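Local coordinates for branched-chain amino acid aminotransferase (Thermoproteus uzoniensis, PDB 5CE8), which probably transfers the amino group of leucine, isoleucine and valine to 2-oxoglutarate, using pyridoxal 5'-phosphate as its cofactor, at residues V57-L68 / Y80-V90. Residues are numbered along the deposited sequence; the frame is centred on the assembly and turned at random.
Sequences VFRLRDHMERLL and YTAEELSKAVV. With PLP (pyridoxal-5'-phosphate), chain D.
M64 of helix 60-68 and A82 of helix 82-90 interlock as knobs into holes where the two helices cross obliquely, with 127° between their N-to-C directions and their axes 8.7 Å apart at closest approach. Both lie against the antiparallel sheet of a class-IV aminotransferase, where L60 reaches I46 and both L60 and V90 touch T304. M64 enters the hole formed by A82, L85, S86 and V89. A bend at chi2 (-52°) carries its thioether across L85, M64 SD lying 3.7 Å from L85 CB. The methyl then ends hard against V89, M64 CE to V89 CG2 being a tight 3.4 Å. In return, the small A82 fits among R61, M64, E65 and L68, its CB 3.6 Å from R61 CD. L60 lies along the S86-V89 turn, sliding past V89: CD1 meets V89 CG2, while CD2 lies near S86 O. At the other end, L68 closes over the start of helix 82-90, which T81 and E84 cap with a capping box. H63 and R66, turned off the interface, bind the cofactor, R66 NH2 giving PLP O3P a 2.8 Å bond, and E44 holds both R66 NE and H63 ND1. At the exposed edge of the interface, R61 folds back at chi2 and chi3, laying its guanidinium with one face over E83 CA. There NH2 makes a salt bridge to E83 OE2, weak as a hydrogen bond and with the guanidinium and carboxylate planes 69° apart. R61 NE gives a weak bond to S86 OG, and that hydroxyl in turn donates to A82 O at 2.8 Å, from the opposite face of the carbonyl plane to S86 N.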
loop_
_atom_site.group_PDB
_atom_site.type_symbol
_atom_site.label_atom_id
_atom_site.label_comp_id
_atom_site.label_asym_id
_atom_site.label_seq_id
_atom_site.Cartn_x
_atom_site.Cartn_y
_atom_site.Cartn_z
ATOM N N VAL A 57 3.895 43.536 3.406
ATOM C CA VAL A 57 3.375 42.213 3.673
ATOM C C VAL A 57 3.411 41.413 2.347
ATOM O O VAL A 57 3.008 41.931 1.311
ATOM C CB VAL A 57 1.940 42.219 4.157
ATOM C CG1 VAL A 57 1.610 40.844 4.706
ATOM C CG2 VAL A 57 1.584 43.278 5.224
ATOM N N PHE A 58 4.004 40.229 2.383
ATOM C CA PHE A 58 4.332 39.519 1.152
ATOM C C PHE A 58 3.229 38.597 0.865
ATOM O O PHE A 58 2.911 37.724 1.730
ATOM C CB PHE A 58 5.591 38.736 1.239
ATOM C CG PHE A 58 5.972 38.122 -0.084
ATOM C CD1 PHE A 58 6.331 38.950 -1.198
ATOM C CD2 PHE A 58 5.952 36.776 -0.251
ATOM C CE1 PHE A 58 6.593 38.393 -2.433
ATOM C CE2 PHE A 58 6.317 36.199 -1.436
ATOM C CZ PHE A 58 6.676 36.998 -2.538
ATOM N N ARG A 59 2.642 38.771 -0.318
ATOM C CA ARG A 59 1.497 38.018 -0.903
ATOM C C ARG A 59 0.323 37.808 0.027
ATOM O O ARG A 59 -0.237 36.673 0.200
ATOM C CB ARG A 59 1.900 36.749 -1.640
ATOM C CG ARG A 59 2.957 37.020 -2.672
ATOM C CD ARG A 59 3.435 35.727 -3.392
ATOM N NE ARG A 59 2.357 35.169 -4.178
ATOM C CZ ARG A 59 2.515 34.338 -5.217
ATOM N NH1 ARG A 59 3.691 33.891 -5.620
ATOM N NH2 ARG A 59 1.490 34.001 -5.926
ATOM N N LEU A 60 -0.105 38.939 0.597
ATOM C CA LEU A 60 -1.192 38.868 1.610
ATOM C C LEU A 60 -2.454 38.234 1.167
ATOM O O LEU A 60 -2.963 37.293 1.791
ATOM C CB LEU A 60 -1.490 40.268 2.072
ATOM C CG LEU A 60 -2.512 40.534 3.165
ATOM C CD1 LEU A 60 -2.273 39.583 4.337
ATOM C CD2 LEU A 60 -2.482 42.030 3.524
ATOM N N ARG A 61 -2.977 38.742 0.061
ATOM C CA ARG A 61 -4.203 38.228 -0.515
ATOM C C ARG A 61 -4.088 36.792 -0.961
ATOM O O ARG A 61 -5.043 36.048 -0.863
ATOM C CB ARG A 61 -4.667 39.117 -1.688
ATOM C CG ARG A 61 -6.064 38.832 -2.263
ATOM C CD ARG A 61 -7.190 39.171 -1.272
ATOM N NE ARG A 61 -7.186 40.600 -0.913
ATOM C CZ ARG A 61 -7.974 41.539 -1.455
ATOM N NH1 ARG A 61 -8.897 41.223 -2.375
ATOM N NH2 ARG A 61 -7.855 42.809 -1.052
ATOM N N ASP A 62 -2.941 36.366 -1.471
ATOM C CA ASP A 62 -2.823 34.970 -1.838
ATOM C C ASP A 62 -2.951 34.093 -0.535
ATOM O O ASP A 62 -3.513 33.017 -0.588
ATOM C CB ASP A 62 -1.504 34.701 -2.536
ATOM C CG ASP A 62 -1.430 35.292 -3.950
ATOM O OD1 ASP A 62 -2.381 35.270 -4.717
ATOM O OD2 ASP A 62 -0.372 35.693 -4.343
ATOM N N HIS A 63 -2.373 34.543 0.603
ATOM C CA HIS A 63 -2.434 33.808 1.849
ATOM C C HIS A 63 -3.824 33.753 2.406
ATOM O O HIS A 63 -4.237 32.721 2.920
ATOM C CB HIS A 63 -1.438 34.349 2.877
ATOM C CG HIS A 63 -0.045 33.852 2.642
ATOM N ND1 HIS A 63 0.380 32.632 3.133
ATOM C CD2 HIS A 63 1.002 34.368 1.936
ATOM C CE1 HIS A 63 1.652 32.446 2.797
ATOM N NE2 HIS A 63 2.041 33.459 2.043
ATOM N N MET A 64 -4.498 34.899 2.406
ATOM C CA MET A 64 -5.863 34.886 2.808
ATOM C C MET A 64 -6.787 34.107 1.883
ATOM O O MET A 64 -7.703 33.433 2.376
ATOM C CB MET A 64 -6.376 36.268 3.056
ATOM C CG MET A 64 -5.603 36.984 4.253
ATOM S SD MET A 64 -5.582 35.945 5.722
ATOM C CE MET A 64 -4.854 37.110 6.866
ATOM N N GLU A 65 -6.595 34.161 0.578
ATOM C CA GLU A 65 -7.391 33.289 -0.307
ATOM C C GLU A 65 -7.192 31.820 0.064
ATOM O O GLU A 65 -8.116 31.044 0.077
ATOM C CB GLU A 65 -7.081 33.632 -1.758
ATOM C CG GLU A 65 -7.704 35.010 -2.096
ATOM C CD GLU A 65 -7.682 35.405 -3.568
ATOM O OE1 GLU A 65 -7.091 34.642 -4.386
ATOM O OE2 GLU A 65 -8.295 36.486 -3.924
ATOM N N ARG A 66 -5.947 31.444 0.375
ATOM C CA ARG A 66 -5.630 30.064 0.685
ATOM C C ARG A 66 -6.221 29.645 2.059
ATOM O O ARG A 66 -6.678 28.505 2.168
ATOM C CB ARG A 66 -4.091 29.751 0.649
ATOM C CG ARG A 66 -3.824 28.328 0.881
ATOM C CD ARG A 66 -2.354 27.956 0.818
ATOM N NE ARG A 66 -1.574 28.544 1.893
ATOM C CZ ARG A 66 -0.226 28.513 1.956
ATOM N NH1 ARG A 66 0.474 27.911 1.018
ATOM N NH2 ARG A 66 0.426 29.055 2.991
ATOM N N LEU A 67 -6.235 30.547 3.056
ATOM C CA LEU A 67 -6.962 30.257 4.339
ATOM C C LEU A 67 -8.401 29.765 4.097
ATOM O O LEU A 67 -8.895 28.801 4.753
ATOM C CB LEU A 67 -7.037 31.520 5.247
ATOM C CG LEU A 67 -7.366 31.341 6.750
ATOM C CD1 LEU A 67 -6.164 30.801 7.581
ATOM C CD2 LEU A 67 -7.911 32.561 7.403
ATOM N N LEU A 68 -9.110 30.581 3.337
ATOM C CA LEU A 68 -10.465 30.317 2.889
ATOM C C LEU A 68 -10.608 28.969 2.102
ATOM O O LEU A 68 -11.608 28.262 2.305
ATOM C CB LEU A 68 -10.939 31.472 2.010
ATOM C CG LEU A 68 -11.760 32.574 2.685
ATOM C CD1 LEU A 68 -11.304 32.777 4.095
ATOM C CD2 LEU A 68 -11.734 33.848 1.882
ATOM N N TYR A 80 -15.617 35.609 6.846
ATOM C CA TYR A 80 -14.902 36.784 6.377
ATOM C C TYR A 80 -14.370 36.555 5.004
ATOM O O TYR A 80 -13.949 35.447 4.665
ATOM C CB TYR A 80 -13.715 37.044 7.261
ATOM C CG TYR A 80 -14.064 37.469 8.652
ATOM C CD1 TYR A 80 -14.515 38.778 8.907
ATOM C CD2 TYR A 80 -13.988 36.566 9.727
ATOM C CE1 TYR A 80 -14.816 39.172 10.210
ATOM C CE2 TYR A 80 -14.303 36.952 11.005
ATOM C CZ TYR A 80 -14.709 38.251 11.256
ATOM O OH TYR A 80 -15.052 38.637 12.550
ATOM N N THR A 81 -14.258 37.614 4.224
ATOM C CA THR A 81 -13.640 37.433 2.898
ATOM C C THR A 81 -12.123 37.614 3.020
ATOM O O THR A 81 -11.552 38.072 4.036
ATOM C CB THR A 81 -14.205 38.446 1.936
ATOM O OG1 THR A 81 -13.852 39.730 2.470
ATOM C CG2 THR A 81 -15.690 38.302 1.849
ATOM N N ALA A 82 -11.474 37.271 1.942
ATOM C CA ALA A 82 -10.037 37.444 1.800
ATOM C C ALA A 82 -9.656 38.880 2.037
ATOM O O ALA A 82 -8.651 39.191 2.671
ATOM C CB ALA A 82 -9.647 37.058 0.393
ATOM N N GLU A 83 -10.492 39.752 1.491
ATOM C CA GLU A 83 -10.265 41.174 1.460
ATOM C C GLU A 83 -10.364 41.716 2.862
ATOM O O GLU A 83 -9.440 42.359 3.320
ATOM C CB GLU A 83 -11.274 41.818 0.464
ATOM C CG GLU A 83 -11.723 43.253 0.760
ATOM C CD GLU A 83 -11.422 44.177 -0.385
ATOM O OE1 GLU A 83 -12.374 44.612 -1.069
ATOM O OE2 GLU A 83 -10.211 44.402 -0.575
ATOM N N GLU A 84 -11.440 41.367 3.579
ATOM C CA GLU A 84 -11.564 41.661 4.979
ATOM C C GLU A 84 -10.351 41.230 5.839
ATOM O O GLU A 84 -9.827 41.975 6.765
ATOM C CB GLU A 84 -12.841 40.999 5.492
ATOM C CG GLU A 84 -14.078 41.831 5.110
ATOM C CD GLU A 84 -15.418 41.172 5.447
ATOM O OE1 GLU A 84 -16.397 41.905 5.638
ATOM O OE2 GLU A 84 -15.516 39.946 5.516
ATOM N N LEU A 85 -9.950 39.983 5.626
ATOM C CA LEU A 85 -8.841 39.477 6.432
ATOM C C LEU A 85 -7.595 40.190 6.090
ATOM O O LEU A 85 -6.781 40.511 6.992
ATOM C CB LEU A 85 -8.698 37.949 6.248
ATOM C CG LEU A 85 -9.923 37.205 6.754
ATOM C CD1 LEU A 85 -9.858 35.776 6.235
ATOM C CD2 LEU A 85 -10.074 37.289 8.265
ATOM N N SER A 86 -7.374 40.452 4.804
ATOM C CA SER A 86 -6.216 41.252 4.354
ATOM C C SER A 86 -6.132 42.624 5.066
ATOM O O SER A 86 -5.037 43.061 5.644
ATOM C CB SER A 86 -6.193 41.349 2.785
ATOM O OG SER A 86 -6.042 40.033 2.147
ATOM N N LYS A 87 -7.267 43.348 5.059
ATOM C CA LYS A 87 -7.327 44.660 5.808
ATOM C C LYS A 87 -7.083 44.551 7.298
ATOM O O LYS A 87 -6.368 45.406 7.875
ATOM C CB LYS A 87 -8.637 45.404 5.553
ATOM N N ALA A 88 -7.633 43.482 7.896
ATOM C CA ALA A 88 -7.455 43.173 9.305
ATOM C C ALA A 88 -6.010 42.952 9.643
ATOM O O ALA A 88 -5.549 43.413 10.665
ATOM C CB ALA A 88 -8.249 41.940 9.733
ATOM N N VAL A 89 -5.265 42.275 8.787
ATOM C CA VAL A 89 -3.812 42.245 8.995
ATOM C C VAL A 89 -3.145 43.600 9.067
ATOM O O VAL A 89 -2.298 43.865 9.940
ATOM C CB VAL A 89 -3.074 41.472 7.879
ATOM C CG1 VAL A 89 -1.607 41.715 7.967
ATOM C CG2 VAL A 89 -3.346 39.969 7.947
ATOM N N VAL A 90 -3.404 44.400 8.034
ATOM C CA VAL A 90 -2.825 45.721 7.909
ATOM C C VAL A 90 -3.097 46.612 9.139
ATOM O O VAL A 90 -2.152 47.293 9.616
ATOM C CB VAL A 90 -3.229 46.374 6.548
ATOM C CG1 VAL A 90 -3.146 47.881 6.573
ATOM C CG2 VAL A 90 -2.377 45.797 5.459
HETATM N N1 PLP D . 4.666 22.669 3.745
HETATM C C2 PLP D . 3.733 22.511 4.679
HETATM C C2A PLP D . 3.413 21.152 5.224
HETATM C C3 PLP D . 3.065 23.662 5.271
HETATM O O3 PLP D . 2.161 23.483 6.314
HETATM C C4 PLP D . 3.415 25.015 4.757
HETATM C C4A PLP D . 2.773 26.285 5.278
HETATM C C5 PLP D . 4.450 25.049 3.685
HETATM C C6 PLP D . 5.018 23.818 3.251
HETATM C C5A PLP D . 5.006 26.302 3.071
HETATM O O4P PLP D . 4.018 27.108 2.538
HETATM P P PLP D . 4.311 28.645 2.347
HETATM O O1P PLP D . 4.689 29.289 3.724
HETATM O O2P PLP D . 5.279 28.756 1.248
HETATM O O3P PLP D . 3.021 29.324 1.980
#